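Local coordinates for MHC class I protein (Ginglymostoma cirratum, PDB 6LUP) that probably presents peptides to T cells, as a shark class I histocompatibility heavy chain with a bound peptide in the groove of its two membrane-distal domains, at residues 27-33 with 44-49; 79-85 with 115-120; 207-211 with 236-240. All coordinates share one frame; numbering follows the deposited sequence.

Contact 1: 27-33 with 44-49; sequences VDDQQFV and PRQRWV
At the outer edge of the sheet that floors the MHC class I peptide groove, strand 30-36 meets the short strand 43-44 and the start of helix 47-52. Val33 and Pro44 form an antiparallel, non-hydrogen-bonded pair, and Arg45 N donates a nearly straight bond (172°) to Phe32 O at 2.7 Å. Next to it lies Gln46, the N-cap residue of the helix; a bend at chi2 (-63°) brings its amide beside Gln31 O, to which NE2 gives a weak hydrogen bond at 3.3 Å. The amide planes of Gln46 and Gln30 stack, 20° apart. The apolar part centres on the Phe32 ring, which lies nearly parallel to the six-membered ring of Trp48 but is slid so far that the two barely overlap (centroids 5.9 Å apart). Val49 CG2 reaches the Phe32 edge in the ring plane, 3.9 Å from CD2, while Val33 CG2 lies over the centre of one face of Phe32 and Val27 CG2 over the opposite face, offset toward the rim. On the other flank, Gln31 and Arg45 run side by side; Arg45 NE forms a salt bridge, and Gln31 NE2 a hydrogen bond, with acidic groups of the chain of another protein. Leu5 and Tyr7 of strand 3-12 touch Phe32, and helix 55-82 packs Trp58 against Val33, Pro44 and Val49.

Contact 2: 79-85 with 115-120; sequences LSKRTNQ and WDSTDF
The last turn of helix 55-82 approaches the hairpin that joins strands 108-115 and 118-124, with the CA atoms of Leu79 and Trp115 7.8 Å apart and a type I' turn from Trp115 to Thr118 reversing the chain. Leu79 is wedged between two aromatic rings. Its CB stands over the six-membered ring of Trp115, 3.9 Å from the centroid and only 10° off the ring normal, while its CD1 sits in the same way over the face of Phe120, 4.2 Å from that centroid. The second methyl, CD2, comes down near the rim of the same ring, 3.6 Å from Phe120 CE1. The indole is also held from behind: Asp116 CG lies over the face opposite Leu79, and the Asp116 carboxylate is bonded to His90 and to the backbone of Thr91. A chi1 of 158° sets the Trp115 indole beside the helix end, CH2 3.6 Å from Ser80 OG; that hydroxyl bonds to Ile76 O. Thr83 closes the helix, its OG1 donating to Leu79 O at 2.6 Å while its own N reaches that oxygen from the other face of the carbonyl plane. Arg82 sends NH1 to the edge of Phe120, 4.1 Å from CZ, and bonds through it to Thr140 OG1 and Trp136 O of helix 135-146. Leu79 and Phe120 both pack on an apolar side chain of the bound peptide, whose backbone Arg82 NH2 approaches in a long, weak contact. Such a join between a helical wall and the sheet floor belongs to one end of the class I peptide groove, consistent with the pocket that takes a peptide's C-terminal anchor.

Contact 3: 207-211 with 236-240; sequences IEVNL and IHRST
Apolar contacts join segments 207-211 and 236-240 along their length. Ile207 CG2 meets Ile236 CG2 at 4.1 Å, and the Val209 and Ile236 side chains pass in opposite directions, Val209 CG1 3.9 Å from Ile236 CD1. Further along, the two methyls of Leu211 divide the work: CD1 rests on the aliphatic part of Arg238, 3.6 Å from its CD, while CD2 touches Thr240 CG2 at 3.7 Å. The polar contacts come from Arg238. Its chain runs out extended and then bends at chi3 (-71°), which turns NE back to Val209 O for a hydrogen bond of 2.7 Å, with a markedly bent N-H...O angle of 131°. A water in the guanidinium plane accepts from Arg238 NH2 at 3.2 Å and, more weakly, from Val209 N, so that both backbone polar atoms of Val209 are linked to this arginine. The axes of strand segments 208-211 and 236-240 are 7.9 Å apart at closest approach and run at 16°, in nearly the same direction, with no backbone hydrogen bond between them. Val209 also packs on Cys252, whose disulfide with Cys197 crosses between the same two sheets. Two facing sheets joined in this way are the sandwich of an immunoglobulin C1-set domain.

In the fold
From the N terminus, contact 1 comes first, closing a short loop of ten residues that brings strand 43-44 and the start of helix 47-52 back onto strand 30-36. The chain then runs through helix 55-82, whose end opens contact 2; after strands 91-100 and 108-115 it closes at the 115-120 hairpin. Contact 3 follows in the immunoglobulin domain, across 24 intervening residues. The three are in series, without nesting or crossing. Contacts 1 and 2 reach the same groove-floor sheet, their centres 32 Å apart, whereas contact 3 joins the two sheets of the C1-set domain; its nearest atoms lie about 8 Å from contact 1 and 24 Å from contact 2.

Contact 1: 27-33 with 44-49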
loop_
_atom_site.group_PDB
_atom_site.type_symbol
_atom_site.label_atom_id
_atom_site.label_comp_id
_atom_site.label_asym_id
_atom_site.label_seq_id
_atom_site.Cartn_x
_atom_site.Cartn_y
_atom_site.Cartn_z
ATOM N N VAL A 27 4.533 -10.173 -0.161
ATOM C CA VAL A 27 5.781 -10.599 0.451
ATOM C C VAL A 27 6.607 -9.329 0.625
ATOM O O VAL A 27 6.910 -8.642 -0.355
ATOM C CB VAL A 27 6.540 -11.616 -0.420
ATOM C CG1 VAL A 27 7.870 -11.962 0.225
ATOM C CG2 VAL A 27 5.704 -12.873 -0.633
ATOM N N ASP A 28 6.954 -9.004 1.867
ATOM C CA ASP A 28 7.598 -7.727 2.181
ATOM C C ASP A 28 6.754 -6.589 1.601
ATOM O O ASP A 28 5.557 -6.506 1.888
ATOM C CB ASP A 28 9.046 -7.685 1.663
ATOM C CG ASP A 28 9.947 -8.712 2.344
ATOM O OD1 ASP A 28 9.840 -8.878 3.581
ATOM O OD2 ASP A 28 10.768 -9.349 1.647
ATOM N N ASP A 29 7.356 -5.738 0.774
ATOM C CA ASP A 29 6.632 -4.625 0.157
ATOM C C ASP A 29 6.078 -4.942 -1.229
ATOM O O ASP A 29 5.492 -4.076 -1.876
ATOM C CB ASP A 29 7.533 -3.395 0.050
ATOM C CG ASP A 29 7.591 -2.595 1.327
ATOM O OD1 ASP A 29 6.962 -2.986 2.335
ATOM O OD2 ASP A 29 8.279 -1.557 1.313
ATOM N N GLN A 30 6.268 -6.168 -1.694
ATOM C CA GLN A 30 5.891 -6.519 -3.058
ATOM C C GLN A 30 4.570 -7.286 -3.106
ATOM O O GLN A 30 4.438 -8.356 -2.497
ATOM C CB GLN A 30 7.021 -7.317 -3.718
ATOM C CG GLN A 30 6.673 -7.945 -5.059
ATOM C CD GLN A 30 7.859 -8.657 -5.677
ATOM O OE1 GLN A 30 8.872 -8.037 -5.991
ATOM N NE2 GLN A 30 7.736 -9.963 -5.861
ATOM N N GLN A 31 3.591 -6.735 -3.825
ATOM C CA GLN A 31 2.332 -7.435 -4.036
ATOM C C GLN A 31 2.554 -8.604 -4.984
ATOM O O GLN A 31 3.191 -8.446 -6.026
ATOM C CB GLN A 31 1.262 -6.507 -4.603
ATOM C CG GLN A 31 -0.145 -7.041 -4.387
ATOM C CD GLN A 31 -1.166 -6.452 -5.337
ATOM O OE1 GLN A 31 -1.133 -5.266 -5.643
ATOM N NE2 GLN A 31 -2.096 -7.284 -5.797
ATOM N N PHE A 32 2.036 -9.773 -4.629
ATOM C CA PHE A 32 2.262 -10.965 -5.451
ATOM C C PHE A 32 0.987 -11.685 -5.883
ATOM O O PHE A 32 0.991 -12.398 -6.878
ATOM C CB PHE A 32 3.273 -11.918 -4.787
ATOM C CG PHE A 32 2.713 -12.727 -3.646
ATOM C CD1 PHE A 32 2.417 -12.131 -2.424
ATOM C CD2 PHE A 32 2.519 -14.103 -3.784
ATOM C CE1 PHE A 32 1.905 -12.881 -1.372
ATOM C CE2 PHE A 32 2.017 -14.861 -2.732
ATOM C CZ PHE A 32 1.707 -14.248 -1.524
ATOM N N VAL A 33 -0.098 -11.494 -5.137
ATOM C CA VAL A 33 -1.396 -12.076 -5.493
ATOM C C VAL A 33 -2.535 -11.065 -5.346
ATOM O O VAL A 33 -2.403 -10.044 -4.660
ATOM C CB VAL A 33 -1.725 -13.381 -4.711
ATOM C CG1 VAL A 33 -0.831 -14.529 -5.162
ATOM C CG2 VAL A 33 -1.635 -13.181 -3.199
ATOM N N PRO A 44 -1.922 -14.288 -9.972
ATOM C CA PRO A 44 -0.587 -13.743 -9.709
ATOM C C PRO A 44 -0.455 -12.290 -10.133
ATOM O O PRO A 44 -1.017 -11.878 -11.150
ATOM C CB PRO A 44 0.335 -14.616 -10.564
ATOM C CG PRO A 44 -0.543 -15.181 -11.623
ATOM C CD PRO A 44 -1.901 -15.332 -11.010
ATOM N N ARG A 45 0.278 -11.529 -9.330
ATOM C CA ARG A 45 0.657 -10.163 -9.656
ATOM C C ARG A 45 2.164 -10.119 -9.831
ATOM O O ARG A 45 2.753 -9.049 -10.035
ATOM C CB ARG A 45 0.236 -9.200 -8.544
ATOM C CG ARG A 45 -1.241 -8.851 -8.545
ATOM C CD ARG A 45 -1.673 -8.262 -9.876
ATOM N NE ARG A 45 -3.014 -7.695 -9.808
ATOM C CZ ARG A 45 -3.890 -7.725 -10.806
ATOM N NH1 ARG A 45 -5.086 -7.179 -10.653
ATOM N NH2 ARG A 45 -3.576 -8.312 -11.954
ATOM N N GLN A 46 2.778 -11.290 -9.723
ATOM C CA GLN A 46 4.208 -11.448 -9.914
ATOM C C GLN A 46 4.490 -12.677 -10.749
ATOM O O GLN A 46 3.785 -13.689 -10.672
ATOM C CB GLN A 46 4.937 -11.579 -8.581
ATOM C CG GLN A 46 5.067 -10.281 -7.811
ATOM C CD GLN A 46 5.886 -9.231 -8.536
ATOM O OE1 GLN A 46 6.870 -9.541 -9.208
ATOM N NE2 GLN A 46 5.488 -7.974 -8.386
ATOM N N ARG A 47 5.549 -12.582 -11.536
ATOM C CA ARG A 47 5.924 -13.648 -12.429
ATOM C C ARG A 47 6.526 -14.832 -11.679
ATOM O O ARG A 47 6.220 -15.980 -11.993
ATOM C CB ARG A 47 6.888 -13.124 -13.481
ATOM C CG ARG A 47 7.284 -14.171 -14.495
ATOM C CD ARG A 47 7.768 -13.528 -15.768
ATOM N NE ARG A 47 8.826 -14.338 -16.353
ATOM C CZ ARG A 47 10.123 -14.173 -16.101
ATOM N NH1 ARG A 47 10.537 -13.213 -15.274
ATOM N NH2 ARG A 47 11.012 -14.970 -16.686
ATOM N N TRP A 48 7.371 -14.549 -10.690
ATOM C CA TRP A 48 8.022 -15.614 -9.928
ATOM C C TRP A 48 7.021 -16.583 -9.294
ATOM O O TRP A 48 7.222 -17.801 -9.335
ATOM C CB TRP A 48 9.016 -15.058 -8.896
ATOM C CG TRP A 48 8.414 -14.253 -7.779
ATOM C CD1 TRP A 48 8.344 -12.897 -7.700
ATOM C CD2 TRP A 48 7.823 -14.756 -6.569
ATOM N NE1 TRP A 48 7.740 -12.520 -6.529
ATOM C CE2 TRP A 48 7.409 -13.640 -5.814
ATOM C CE3 TRP A 48 7.602 -16.041 -6.052
ATOM C CZ2 TRP A 48 6.781 -13.766 -4.571
ATOM C CZ3 TRP A 48 6.973 -16.163 -4.820
ATOM C CH2 TRP A 48 6.575 -15.029 -4.092
ATOM N N VAL A 49 5.935 -16.043 -8.742
ATOM C CA VAL A 49 4.896 -16.875 -8.139
ATOM C C VAL A 49 4.074 -17.590 -9.216
ATOM O O VAL A 49 3.614 -18.718 -9.003
ATOM C CB VAL A 49 4.001 -16.083 -7.147
ATOM C CG1 VAL A 49 3.066 -15.124 -7.876
ATOM C CG2 VAL A 49 3.211 -17.032 -6.253
#

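Contact 2: 79-85 with 115-120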
loop_
_atom_site.group_PDB
_atom_site.type_symbol
_atom_site.label_atom_id
_atom_site.label_comp_id
_atom_site.label_asym_id
_atom_site.label_seq_id
_atom_site.Cartn_x
_atom_site.Cartn_y
_atom_site.Cartn_z
ATOM N N LEU A 79 -23.063 -6.028 11.420
ATOM C CA LEU A 79 -22.561 -4.901 12.202
ATOM C C LEU A 79 -23.412 -3.638 12.071
ATOM O O LEU A 79 -23.446 -2.817 12.986
ATOM C CB LEU A 79 -21.093 -4.615 11.871
ATOM C CG LEU A 79 -20.085 -5.678 12.326
ATOM C CD1 LEU A 79 -18.679 -5.290 11.900
ATOM C CD2 LEU A 79 -20.136 -5.916 13.827
ATOM N N SER A 80 -24.097 -3.492 10.937
ATOM C CA SER A 80 -25.052 -2.401 10.749
ATOM C C SER A 80 -26.199 -2.531 11.746
ATOM O O SER A 80 -26.615 -1.544 12.355
ATOM C CB SER A 80 -25.596 -2.391 9.321
ATOM O OG SER A 80 -24.584 -2.041 8.396
ATOM N N LYS A 81 -26.688 -3.758 11.911
ATOM C CA LYS A 81 -27.738 -4.063 12.874
ATOM C C LYS A 81 -27.265 -3.799 14.303
ATOM O O LYS A 81 -28.016 -3.262 15.120
ATOM C CB LYS A 81 -28.199 -5.517 12.717
ATOM C CG LYS A 81 -29.467 -5.854 13.486
ATOM C CD LYS A 81 -29.947 -7.269 13.197
ATOM C CE LYS A 81 -31.188 -7.603 14.012
ATOM N NZ LYS A 81 -31.594 -9.025 13.843
ATOM N N ARG A 82 -26.018 -4.168 14.588
ATOM C CA ARG A 82 -25.435 -4.001 15.919
ATOM C C ARG A 82 -25.225 -2.537 16.298
ATOM O O ARG A 82 -25.338 -2.171 17.469
ATOM C CB ARG A 82 -24.105 -4.745 16.020
ATOM C CG ARG A 82 -24.231 -6.254 16.113
ATOM C CD ARG A 82 -22.909 -6.859 16.542
ATOM N NE ARG A 82 -22.880 -8.305 16.356
ATOM C CZ ARG A 82 -21.774 -9.044 16.393
ATOM N NH1 ARG A 82 -20.592 -8.477 16.618
ATOM N NH2 ARG A 82 -21.850 -10.357 16.212
ATOM N N THR A 83 -24.915 -1.711 15.304
ATOM C CA THR A 83 -24.665 -0.289 15.528
ATOM C C THR A 83 -25.879 0.561 15.150
ATOM O O THR A 83 -25.792 1.791 15.090
ATOM C CB THR A 83 -23.425 0.190 14.743
ATOM O OG1 THR A 83 -23.519 -0.254 13.387
ATOM C CG2 THR A 83 -22.153 -0.362 15.357
ATOM N N ASN A 84 -27.007 -0.108 14.907
ATOM C CA ASN A 84 -28.255 0.532 14.468
ATOM C C ASN A 84 -28.068 1.463 13.264
ATOM O O ASN A 84 -28.734 2.494 13.150
ATOM C CB ASN A 84 -28.952 1.248 15.638
ATOM C CG ASN A 84 -29.526 0.281 16.663
ATOM O OD1 ASN A 84 -30.332 -0.592 16.332
ATOM N ND2 ASN A 84 -29.118 0.440 17.917
ATOM N N GLN A 85 -27.085 1.146 12.437
ATOM C CA GLN A 85 -26.940 1.885 11.161
ATOM C C GLN A 85 -27.881 1.186 10.187
ATOM O O GLN A 85 -28.040 -0.035 10.311
ATOM C CB GLN A 85 -25.501 1.821 10.666
ATOM C CG GLN A 85 -24.489 2.319 11.677
ATOM C CD GLN A 85 -23.439 3.167 11.010
ATOM O OE1 GLN A 85 -23.739 4.003 10.171
ATOM N NE2 GLN A 85 -22.193 2.957 11.389
ATOM N N TRP A 115 -14.148 -2.405 11.212
ATOM C CA TRP A 115 -15.457 -2.031 10.710
ATOM C C TRP A 115 -15.444 -0.529 10.449
ATOM O O TRP A 115 -15.072 0.258 11.325
ATOM C CB TRP A 115 -16.521 -2.424 11.738
ATOM C CG TRP A 115 -17.816 -1.680 11.647
ATOM C CD1 TRP A 115 -18.308 -0.796 12.558
ATOM C CD2 TRP A 115 -18.791 -1.762 10.599
ATOM N NE1 TRP A 115 -19.527 -0.319 12.147
ATOM C CE2 TRP A 115 -19.847 -0.892 10.944
ATOM C CE3 TRP A 115 -18.876 -2.483 9.400
ATOM C CZ2 TRP A 115 -20.975 -0.721 10.141
ATOM C CZ3 TRP A 115 -20.002 -2.311 8.595
ATOM C CH2 TRP A 115 -21.034 -1.436 8.973
ATOM N N ASP A 116 -15.827 -0.144 9.234
ATOM C CA ASP A 116 -15.766 1.252 8.787
ATOM C C ASP A 116 -14.444 1.922 9.166
ATOM O O ASP A 116 -14.427 3.013 9.734
ATOM C CB ASP A 116 -16.967 2.055 9.313
ATOM C CG ASP A 116 -18.237 1.819 8.506
ATOM O OD1 ASP A 116 -18.175 1.152 7.453
ATOM O OD2 ASP A 116 -19.305 2.309 8.922
ATOM N N SER A 117 -13.345 1.243 8.851
ATOM C CA SER A 117 -11.983 1.745 9.073
ATOM C C SER A 117 -11.633 2.101 10.527
ATOM O O SER A 117 -10.728 2.901 10.774
ATOM C CB SER A 117 -11.662 2.908 8.120
ATOM O OG SER A 117 -11.695 2.481 6.769
ATOM N N THR A 118 -12.344 1.497 11.479
ATOM C CA THR A 118 -12.007 1.618 12.901
ATOM C C THR A 118 -11.832 0.234 13.532
ATOM O O THR A 118 -12.509 -0.722 13.144
ATOM C CB THR A 118 -13.074 2.404 13.698
ATOM O OG1 THR A 118 -14.344 1.756 13.578
ATOM C CG2 THR A 118 -13.188 3.841 13.202
ATOM N N ASP A 119 -10.920 0.143 14.502
ATOM C CA ASP A 119 -10.649 -1.106 15.215
ATOM C C ASP A 119 -11.930 -1.821 15.609
ATOM O O ASP A 119 -12.805 -1.240 16.246
ATOM C CB ASP A 119 -9.805 -0.845 16.463
ATOM C CG ASP A 119 -8.341 -0.607 16.147
ATOM O OD1 ASP A 119 -7.996 -0.366 14.970
ATOM O OD2 ASP A 119 -7.528 -0.662 17.088
ATOM N N PHE A 120 -12.045 -3.077 15.205
ATOM C CA PHE A 120 -13.201 -3.872 15.570
ATOM C C PHE A 120 -12.802 -4.972 16.544
ATOM O O PHE A 120 -13.286 -5.006 17.675
ATOM C CB PHE A 120 -13.887 -4.439 14.325
ATOM C CG PHE A 120 -14.955 -5.450 14.628
ATOM C CD1 PHE A 120 -16.046 -5.119 15.430
ATOM C CD2 PHE A 120 -14.876 -6.735 14.100
ATOM C CE1 PHE A 120 -17.030 -6.053 15.709
ATOM C CE2 PHE A 120 -15.859 -7.674 14.374
ATOM C CZ PHE A 120 -16.937 -7.332 15.180
#

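Contact 3: 207-211 with 236-240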
loop_
_atom_site.group_PDB
_atom_site.type_symbol
_atom_site.label_atom_id
_atom_site.label_comp_id
_atom_site.label_asym_id
_atom_site.label_seq_id
_atom_site.Cartn_x
_atom_site.Cartn_y
_atom_site.Cartn_z
ATOM N N ILE A 207 12.986 4.432 3.552
ATOM C CA ILE A 207 14.145 5.225 3.130
ATOM C C ILE A 207 14.433 6.432 4.037
ATOM O O ILE A 207 13.518 7.038 4.602
ATOM C CB ILE A 207 14.005 5.677 1.649
ATOM C CG1 ILE A 207 15.348 6.161 1.087
ATOM C CG2 ILE A 207 12.898 6.714 1.486
ATOM C CD1 ILE A 207 15.368 6.328 -0.418
ATOM N N GLU A 208 15.716 6.761 4.168
ATOM C CA GLU A 208 16.157 7.961 4.874
ATOM C C GLU A 208 16.850 8.885 3.884
ATOM O O GLU A 208 17.784 8.475 3.195
ATOM C CB GLU A 208 17.121 7.610 6.013
ATOM C CG GLU A 208 16.541 6.713 7.099
ATOM C CD GLU A 208 15.636 7.466 8.056
ATOM O OE1 GLU A 208 14.408 7.216 8.044
ATOM O OE2 GLU A 208 16.152 8.317 8.814
ATOM N N VAL A 209 16.381 10.126 3.803
ATOM C CA VAL A 209 16.994 11.121 2.923
ATOM C C VAL A 209 17.055 12.490 3.609
ATOM O O VAL A 209 16.030 13.084 3.947
ATOM C CB VAL A 209 16.315 11.170 1.530
ATOM C CG1 VAL A 209 14.804 11.020 1.648
ATOM C CG2 VAL A 209 16.689 12.441 0.771
ATOM N N ASN A 210 18.273 12.971 3.826
ATOM C CA ASN A 210 18.490 14.201 4.571
ATOM C C ASN A 210 19.400 15.156 3.819
ATOM O O ASN A 210 20.322 14.728 3.121
ATOM C CB ASN A 210 19.068 13.888 5.953
ATOM C CG ASN A 210 18.124 13.060 6.809
ATOM O OD1 ASN A 210 17.131 13.569 7.325
ATOM N ND2 ASN A 210 18.437 11.781 6.971
ATOM N N LEU A 211 19.133 16.449 3.972
ATOM C CA LEU A 211 19.894 17.489 3.289
ATOM C C LEU A 211 20.861 18.198 4.224
ATOM O O LEU A 211 20.569 18.398 5.403
ATOM C CB LEU A 211 18.951 18.497 2.631
ATOM C CG LEU A 211 18.465 18.159 1.218
ATOM C CD1 LEU A 211 17.551 16.942 1.182
ATOM C CD2 LEU A 211 17.760 19.366 0.623
ATOM N N ILE A 236 10.777 9.553 -3.760
ATOM C CA ILE A 236 10.628 10.611 -2.765
ATOM C C ILE A 236 11.374 11.870 -3.202
ATOM O O ILE A 236 12.456 11.792 -3.796
ATOM C CB ILE A 236 11.080 10.154 -1.352
ATOM C CG1 ILE A 236 10.800 11.252 -0.313
ATOM C CG2 ILE A 236 12.536 9.698 -1.352
ATOM C CD1 ILE A 236 10.896 10.793 1.129
ATOM N N HIS A 237 10.770 13.021 -2.920
ATOM C CA HIS A 237 11.384 14.314 -3.185
ATOM C C HIS A 237 11.561 15.044 -1.866
ATOM O O HIS A 237 10.587 15.263 -1.143
ATOM C CB HIS A 237 10.502 15.156 -4.113
ATOM C CG HIS A 237 10.367 14.604 -5.499
ATOM N ND1 HIS A 237 10.763 15.305 -6.618
ATOM C CD2 HIS A 237 9.871 13.427 -5.949
ATOM C CE1 HIS A 237 10.516 14.584 -7.698
ATOM N NE2 HIS A 237 9.978 13.439 -7.319
ATOM N N ARG A 238 12.802 15.393 -1.539
ATOM C CA ARG A 238 13.060 16.326 -0.445
ATOM C C ARG A 238 13.753 17.581 -0.961
ATOM O O ARG A 238 14.827 17.513 -1.562
ATOM C CB ARG A 238 13.866 15.691 0.691
ATOM C CG ARG A 238 13.837 16.544 1.951
ATOM C CD ARG A 238 14.627 15.954 3.107
ATOM N NE ARG A 238 13.991 14.773 3.684
ATOM C CZ ARG A 238 12.931 14.791 4.492
ATOM N NH1 ARG A 238 12.351 15.935 4.826
ATOM N NH2 ARG A 238 12.446 13.652 4.963
ATOM N N SER A 239 13.123 18.726 -0.719
ATOM C CA SER A 239 13.624 20.005 -1.212
ATOM C C SER A 239 13.684 21.073 -0.124
ATOM O O SER A 239 12.870 21.091 0.805
ATOM C CB SER A 239 12.770 20.501 -2.379
ATOM O OG SER A 239 11.411 20.608 -1.996
ATOM N N THR A 240 14.663 21.961 -0.260
ATOM C CA THR A 240 14.828 23.078 0.656
ATOM C C THR A 240 14.934 24.394 -0.110
ATOM O O THR A 240 15.145 24.396 -1.328
ATOM C CB THR A 240 16.057 22.886 1.575
ATOM O OG1 THR A 240 15.982 23.808 2.668
ATOM C CG2 THR A 240 17.373 23.088 0.811
HETATM O O HOH W 1 13.225 10.584 4.654
#